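Local coordinates for protein inositol 2-dehydrogenase (Sinorhizobium meliloti, PDB 4HKT) that catalyses the NAD-dependent oxidation of myo-inositol to scyllo-inosose (2-keto-myo-inositol), the first step of myo-inositol degradation, at residues V4-G15 / D63-T71. Numbering follows the deposited sequence. Where two conformers were deposited one is given.
Sequences VRFGLLGAGRIG and DIDAVVICT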
ATOM      1  N   VAL B   4     -20.444  33.431 -16.105  1.00 53.65           N
ATOM      2  CA  VAL B   4     -19.852  34.297 -15.064  1.00 44.57           C
ATOM      3  C   VAL B   4     -18.584  34.942 -15.603  1.00 42.12           C
ATOM      4  O   VAL B   4     -17.648  34.248 -16.041  1.00 41.11           O
ATOM      5  CB  VAL B   4     -19.534  33.507 -13.783  1.00 43.45           C
ATOM      6  CG1 VAL B   4     -18.920  34.402 -12.718  1.00 42.23           C
ATOM      7  CG2 VAL B   4     -20.798  32.873 -13.232  1.00 46.06           C
ATOM      8  N   ARG B   5     -18.562  36.274 -15.587  1.00 39.73           N
ATOM      9  CA  ARG B   5     -17.405  37.019 -16.072  0.50 38.84           C
ATOM     10  C   ARG B   5     -16.503  37.386 -14.890  1.00 37.97           C
ATOM     11  O   ARG B   5     -16.929  38.070 -13.953  1.00 31.58           O
ATOM     12  CB  ARG B   5     -17.840  38.267 -16.856  0.50 40.16           C
ATOM     13  CG  ARG B   5     -18.538  37.950 -18.176  0.50 41.04           C
ATOM     14  CD  ARG B   5     -18.951  39.193 -18.969  0.50 40.44           C
ATOM     15  NE  ARG B   5     -17.827  39.798 -19.681  0.50 41.76           N
ATOM     16  CZ  ARG B   5     -17.622  39.704 -20.993  0.50 43.42           C
ATOM     17  NH1 ARG B   5     -18.475  39.045 -21.759  0.50 43.72           N
ATOM     18  NH2 ARG B   5     -16.567  40.290 -21.542  0.50 42.55           N
ATOM     19  N   PHE B   6     -15.256  36.922 -14.956  1.00 35.63           N
ATOM     20  CA  PHE B   6     -14.289  37.041 -13.869  1.00 36.16           C
ATOM     21  C   PHE B   6     -13.207  38.081 -14.150  1.00 34.74           C
ATOM     22  O   PHE B   6     -12.642  38.143 -15.247  1.00 35.25           O
ATOM     23  CB  PHE B   6     -13.579  35.691 -13.655  1.00 36.62           C
ATOM     24  CG  PHE B   6     -14.396  34.672 -12.914  1.00 36.57           C
ATOM     25  CD1 PHE B   6     -14.172  34.424 -11.562  1.00 36.59           C
ATOM     26  CD2 PHE B   6     -15.382  33.949 -13.564  1.00 37.25           C
ATOM     27  CE1 PHE B   6     -14.929  33.488 -10.881  1.00 35.28           C
ATOM     28  CE2 PHE B   6     -16.144  33.009 -12.894  1.00 35.85           C
ATOM     29  CZ  PHE B   6     -15.910  32.767 -11.548  1.00 37.35           C
ATOM     30  N   GLY B   7     -12.899  38.868 -13.134  1.00 31.81           N
ATOM     31  CA  GLY B   7     -11.680  39.645 -13.105  1.00 31.68           C
ATOM     32  C   GLY B   7     -10.759  38.959 -12.126  1.00 32.36           C
ATOM     33  O   GLY B   7     -11.207  38.573 -11.047  1.00 32.19           O
ATOM     34  N   LEU B   8      -9.492  38.807 -12.503  1.00 31.91           N
ATOM     35  CA  LEU B   8      -8.456  38.251 -11.638  1.00 34.16           C
ATOM     36  C   LEU B   8      -7.560  39.384 -11.175  1.00 34.62           C
ATOM     37  O   LEU B   8      -7.084  40.171 -11.994  1.00 34.12           O
ATOM     38  CB  LEU B   8      -7.616  37.210 -12.395  1.00 34.16           C
ATOM     39  CG  LEU B   8      -6.363  36.649 -11.711  1.00 35.13           C
ATOM     40  CD1 LEU B   8      -6.693  36.068 -10.351  1.00 35.32           C
ATOM     41  CD2 LEU B   8      -5.691  35.587 -12.573  1.00 37.30           C
ATOM     42  N   LEU B   9      -7.329  39.459  -9.865  1.00 32.72           N
ATOM     43  CA  LEU B   9      -6.441  40.445  -9.277  1.00 30.37           C
ATOM     44  C   LEU B   9      -5.281  39.714  -8.666  1.00 32.38           C
ATOM     45  O   LEU B   9      -5.450  38.950  -7.704  1.00 31.28           O
ATOM     46  CB  LEU B   9      -7.143  41.261  -8.197  1.00 30.76           C
ATOM     47  CG  LEU B   9      -8.547  41.753  -8.519  1.00 29.38           C
ATOM     48  CD1 LEU B   9      -9.031  42.637  -7.387  1.00 28.47           C
ATOM     49  CD2 LEU B   9      -8.589  42.513  -9.828  1.00 31.21           C
ATOM     50  N   GLY B  10      -4.102  39.945  -9.231  1.00 32.55           N
ATOM     51  CA  GLY B  10      -2.886  39.262  -8.817  1.00 36.38           C
ATOM     52  C   GLY B  10      -2.501  38.178  -9.812  1.00 36.88           C
ATOM     53  O   GLY B  10      -3.309  37.301 -10.139  1.00 39.36           O
ATOM     54  N   ALA B  11      -1.249  38.218 -10.268  1.00 42.11           N
ATOM     55  CA  ALA B  11      -0.771  37.319 -11.324  1.00 41.85           C
ATOM     56  C   ALA B  11       0.433  36.461 -10.915  1.00 42.09           C
ATOM     57  O   ALA B  11       1.146  35.955 -11.776  1.00 43.81           O
ATOM     58  CB  ALA B  11      -0.441  38.135 -12.576  1.00 44.25           C
ATOM     59  N   GLY B  12       0.658  36.286  -9.615  1.00 40.00           N
ATOM     60  CA  GLY B  12       1.715  35.390  -9.128  1.00 41.15           C
ATOM     61  C   GLY B  12       1.330  33.926  -9.246  1.00 40.46           C
ATOM     62  O   GLY B  12       0.427  33.577 -10.008  1.00 40.30           O
ATOM     63  N   ARG B  13       2.023  33.063  -8.496  1.00 42.15           N
ATOM     64  CA  ARG B  13       1.791  31.618  -8.555  1.00 43.93           C
ATOM     65  C   ARG B  13       0.326  31.294  -8.299  1.00 43.01           C
ATOM     66  O   ARG B  13      -0.303  30.550  -9.048  1.00 46.07           O
ATOM     67  CB  ARG B  13       2.642  30.859  -7.512  1.00 46.69           C
ATOM     68  CG  ARG B  13       4.077  30.613  -7.928  1.00 48.96           C
ATOM     69  CD  ARG B  13       4.703  29.443  -7.176  1.00 49.84           C
ATOM     70  NE  ARG B  13       4.717  29.641  -5.727  1.00 49.44           N
ATOM     71  CZ  ARG B  13       5.452  28.925  -4.872  1.00 51.53           C
ATOM     72  NH1 ARG B  13       6.251  27.943  -5.300  1.00 50.07           N
ATOM     73  NH2 ARG B  13       5.393  29.196  -3.574  1.00 48.04           N
ATOM     74  N   ILE B  14      -0.218  31.876  -7.239  1.00 42.21           N
ATOM     75  CA  ILE B  14      -1.565  31.536  -6.828  1.00 43.89           C
ATOM     76  C   ILE B  14      -2.527  32.069  -7.893  1.00 41.41           C
ATOM     77  O   ILE B  14      -3.447  31.380  -8.289  1.00 34.38           O
ATOM     78  CB  ILE B  14      -1.907  32.046  -5.402  1.00 49.40           C
ATOM     79  CG1 ILE B  14      -0.962  31.440  -4.334  1.00 53.49           C
ATOM     80  CG2 ILE B  14      -3.327  31.621  -5.039  1.00 51.94           C
ATOM     81  CD1 ILE B  14       0.473  31.949  -4.306  1.00 56.82           C
ATOM     82  N   GLY B  15      -2.275  33.279  -8.386  1.00 40.65           N
ATOM     83  CA  GLY B  15      -3.072  33.838  -9.473  1.00 39.25           C
ATOM     84  C   GLY B  15      -3.119  32.962 -10.710  1.00 42.06           C
ATOM     85  O   GLY B  15      -4.171  32.834 -11.355  1.00 44.13           O
ATOM     86  N   ASP B  63     -18.939  44.751 -17.186  1.00 41.51           N
ATOM     87  CA  ASP B  63     -18.714  43.418 -17.733  1.00 41.22           C
ATOM     88  C   ASP B  63     -17.878  42.487 -16.814  1.00 41.18           C
ATOM     89  O   ASP B  63     -17.179  41.588 -17.299  1.00 39.62           O
ATOM     90  CB  ASP B  63     -18.064  43.537 -19.104  1.00 41.28           C
ATOM     91  CG  ASP B  63     -16.640  43.976 -19.031  1.00 45.24           C
ATOM     92  OD1 ASP B  63     -16.269  44.700 -18.068  1.00 46.01           O
ATOM     93  OD2 ASP B  63     -15.881  43.600 -19.952  1.00 46.17           O
ATOM     94  N   ILE B  64     -17.944  42.716 -15.499  1.00 39.16           N
ATOM     95  CA  ILE B  64     -17.347  41.819 -14.518  1.00 35.49           C
ATOM     96  C   ILE B  64     -18.433  41.444 -13.494  1.00 31.33           C
ATOM     97  O   ILE B  64     -19.073  42.319 -12.919  1.00 33.52           O
ATOM     98  CB  ILE B  64     -16.145  42.473 -13.820  1.00 35.43           C
ATOM     99  CG1 ILE B  64     -15.036  42.813 -14.814  1.00 35.59           C
ATOM    100  CG2 ILE B  64     -15.603  41.565 -12.729  1.00 35.68           C
ATOM    101  CD1 ILE B  64     -14.351  41.631 -15.474  1.00 36.23           C
ATOM    102  N   ASP B  65     -18.649  40.143 -13.309  1.00 29.74           N
ATOM    103  CA  ASP B  65     -19.610  39.615 -12.334  1.00 30.79           C
ATOM    104  C   ASP B  65     -18.938  39.250 -10.985  1.00 28.15           C
ATOM    105  O   ASP B  65     -19.563  39.282  -9.939  1.00 29.03           O
ATOM    106  CB  ASP B  65     -20.272  38.353 -12.897  1.00 34.06           C
ATOM    107  CG  ASP B  65     -20.946  38.586 -14.278  1.00 39.15           C
ATOM    108  OD1 ASP B  65     -21.777  39.511 -14.383  1.00 41.97           O
ATOM    109  OD2 ASP B  65     -20.660  37.824 -15.232  1.00 38.48           O
ATOM    110  N   ALA B  66     -17.672  38.880 -11.041  1.00 27.26           N
ATOM    111  CA  ALA B  66     -17.026  38.234  -9.938  1.00 28.56           C
ATOM    112  C   ALA B  66     -15.549  38.529 -10.029  1.00 26.91           C
ATOM    113  O   ALA B  66     -15.016  38.644 -11.146  1.00 26.53           O
ATOM    114  CB  ALA B  66     -17.269  36.737 -10.010  1.00 29.73           C
ATOM    115  N   VAL B  67     -14.898  38.634  -8.863  1.00 26.51           N
ATOM    116  CA  VAL B  67     -13.449  38.788  -8.784  1.00 28.15           C
ATOM    117  C   VAL B  67     -12.793  37.683  -7.983  1.00 28.06           C
ATOM    118  O   VAL B  67     -13.383  37.144  -7.051  1.00 28.93           O
ATOM    119  CB  VAL B  67     -12.991  40.145  -8.173  1.00 28.67           C
ATOM    120  CG1 VAL B  67     -13.314  41.263  -9.133  1.00 32.64           C
ATOM    121  CG2 VAL B  67     -13.623  40.412  -6.821  1.00 26.66           C
ATOM    122  N   VAL B  68     -11.564  37.369  -8.382  1.00 28.25           N
ATOM    123  CA  VAL B  68     -10.695  36.458  -7.670  1.00 27.59           C
ATOM    124  C   VAL B  68      -9.536  37.311  -7.181  1.00 25.19           C
ATOM    125  O   VAL B  68      -8.806  37.899  -7.985  1.00 25.20           O
ATOM    126  CB  VAL B  68     -10.203  35.338  -8.597  1.00 28.35           C
ATOM    127  CG1 VAL B  68      -9.117  34.529  -7.927  1.00 29.59           C
ATOM    128  CG2 VAL B  68     -11.374  34.437  -8.998  1.00 29.15           C
ATOM    129  N   ILE B  69      -9.379  37.390  -5.864  1.00 23.99           N
ATOM    130  CA  ILE B  69      -8.342  38.232  -5.267  1.00 23.25           C
ATOM    131  C   ILE B  69      -7.168  37.343  -4.827  1.00 26.19           C
ATOM    132  O   ILE B  69      -7.282  36.532  -3.870  1.00 21.59           O
ATOM    133  CB  ILE B  69      -8.868  39.053  -4.080  1.00 22.79           C
ATOM    134  CG1 ILE B  69     -10.081  39.889  -4.480  1.00 23.95           C
ATOM    135  CG2 ILE B  69      -7.747  39.900  -3.491  1.00 22.81           C
ATOM    136  CD1 ILE B  69     -10.860  40.473  -3.309  1.00 23.16           C
ATOM    137  N   CYS B  70      -6.064  37.509  -5.561  1.00 26.99           N
ATOM    138  CA  CYS B  70      -4.812  36.796  -5.374  1.00 28.36           C
ATOM    139  C   CYS B  70      -3.661  37.793  -5.178  1.00 26.67           C
ATOM    140  O   CYS B  70      -2.531  37.464  -5.444  1.00 25.75           O
ATOM    141  CB  CYS B  70      -4.516  35.936  -6.613  1.00 30.40           C
ATOM    142  SG  CYS B  70      -5.829  34.734  -6.908  1.00 37.93           S
ATOM    143  N   THR B  71      -3.964  39.002  -4.739  1.00 25.91           N
ATOM    144  CA  THR B  71      -2.944  40.014  -4.490  1.00 27.01           C
ATOM    145  C   THR B  71      -2.290  39.761  -3.130  1.00 27.14           C
ATOM    146  O   THR B  71      -2.689  38.862  -2.401  1.00 28.75           O
ATOM    147  CB  THR B  71      -3.581  41.418  -4.521  1.00 27.63           C
ATOM    148  OG1 THR B  71      -4.773  41.393  -3.737  1.00 26.99           O
ATOM    149  CG2 THR B  71      -3.915  41.841  -5.951  1.00 28.03           C
TER
HETATM  150  O   HOH W   1      -0.905  35.938  -7.479  1.00 40.01           O
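The carbonyl oxygen of R5 is gripped by two successive amides of 63-71: D65 N donates to R5 O at 2.8 Å, and A66 N adds a longer, more bent bond. With CG beside its own backbone N (chi1 -56°), D65 brings OD2 to R5 N at 2.6 Å through its anti lone pair, taking the place of a main-chain acceptor. An alanine in place of D65 would probably leave the R5 amide without this acceptor and the junction held by main-chain bonds to R5 O. In one of its two conformers the R5 side chain bends at chi3 so that NE meets D63 O at 3.0 Å, while NH2 makes a long salt bridge to D63 OD2, an oxygen whose stronger partner is R53.

From there the strands run parallel: G7 N binds A66 O, V68 N binds G7 O, and L9 N binds V68 O in the straightest bond of the set (168°). On one sheet face A66 CB lies over the rim of the F6 ring, V68 CG2 meets that ring's edge, and L8 CD1 rests against V68 CG1; helix 13-24 covers this side. On the other face L9 and I69 run alongside each other, CD1 of L9 against CG1 of I69, and F83 of helix 76-85 packs on L9.

Beyond the strands, C70 N closes on L9 O at 2.7 Å, and C70 SG sits 3.8 Å from L8 CD1. A water accepts from G15 N and donates to C70 O, linking the first turn of helix 13-24 to the loop after strand 66-69. G10, where a side chain would run into C70 O, begins a GxGxxG pattern with G12 and G15, consistent with the dinucleotide-binding turn of a Rossmann fold, which leads from strand 4-9 into helix 13-24.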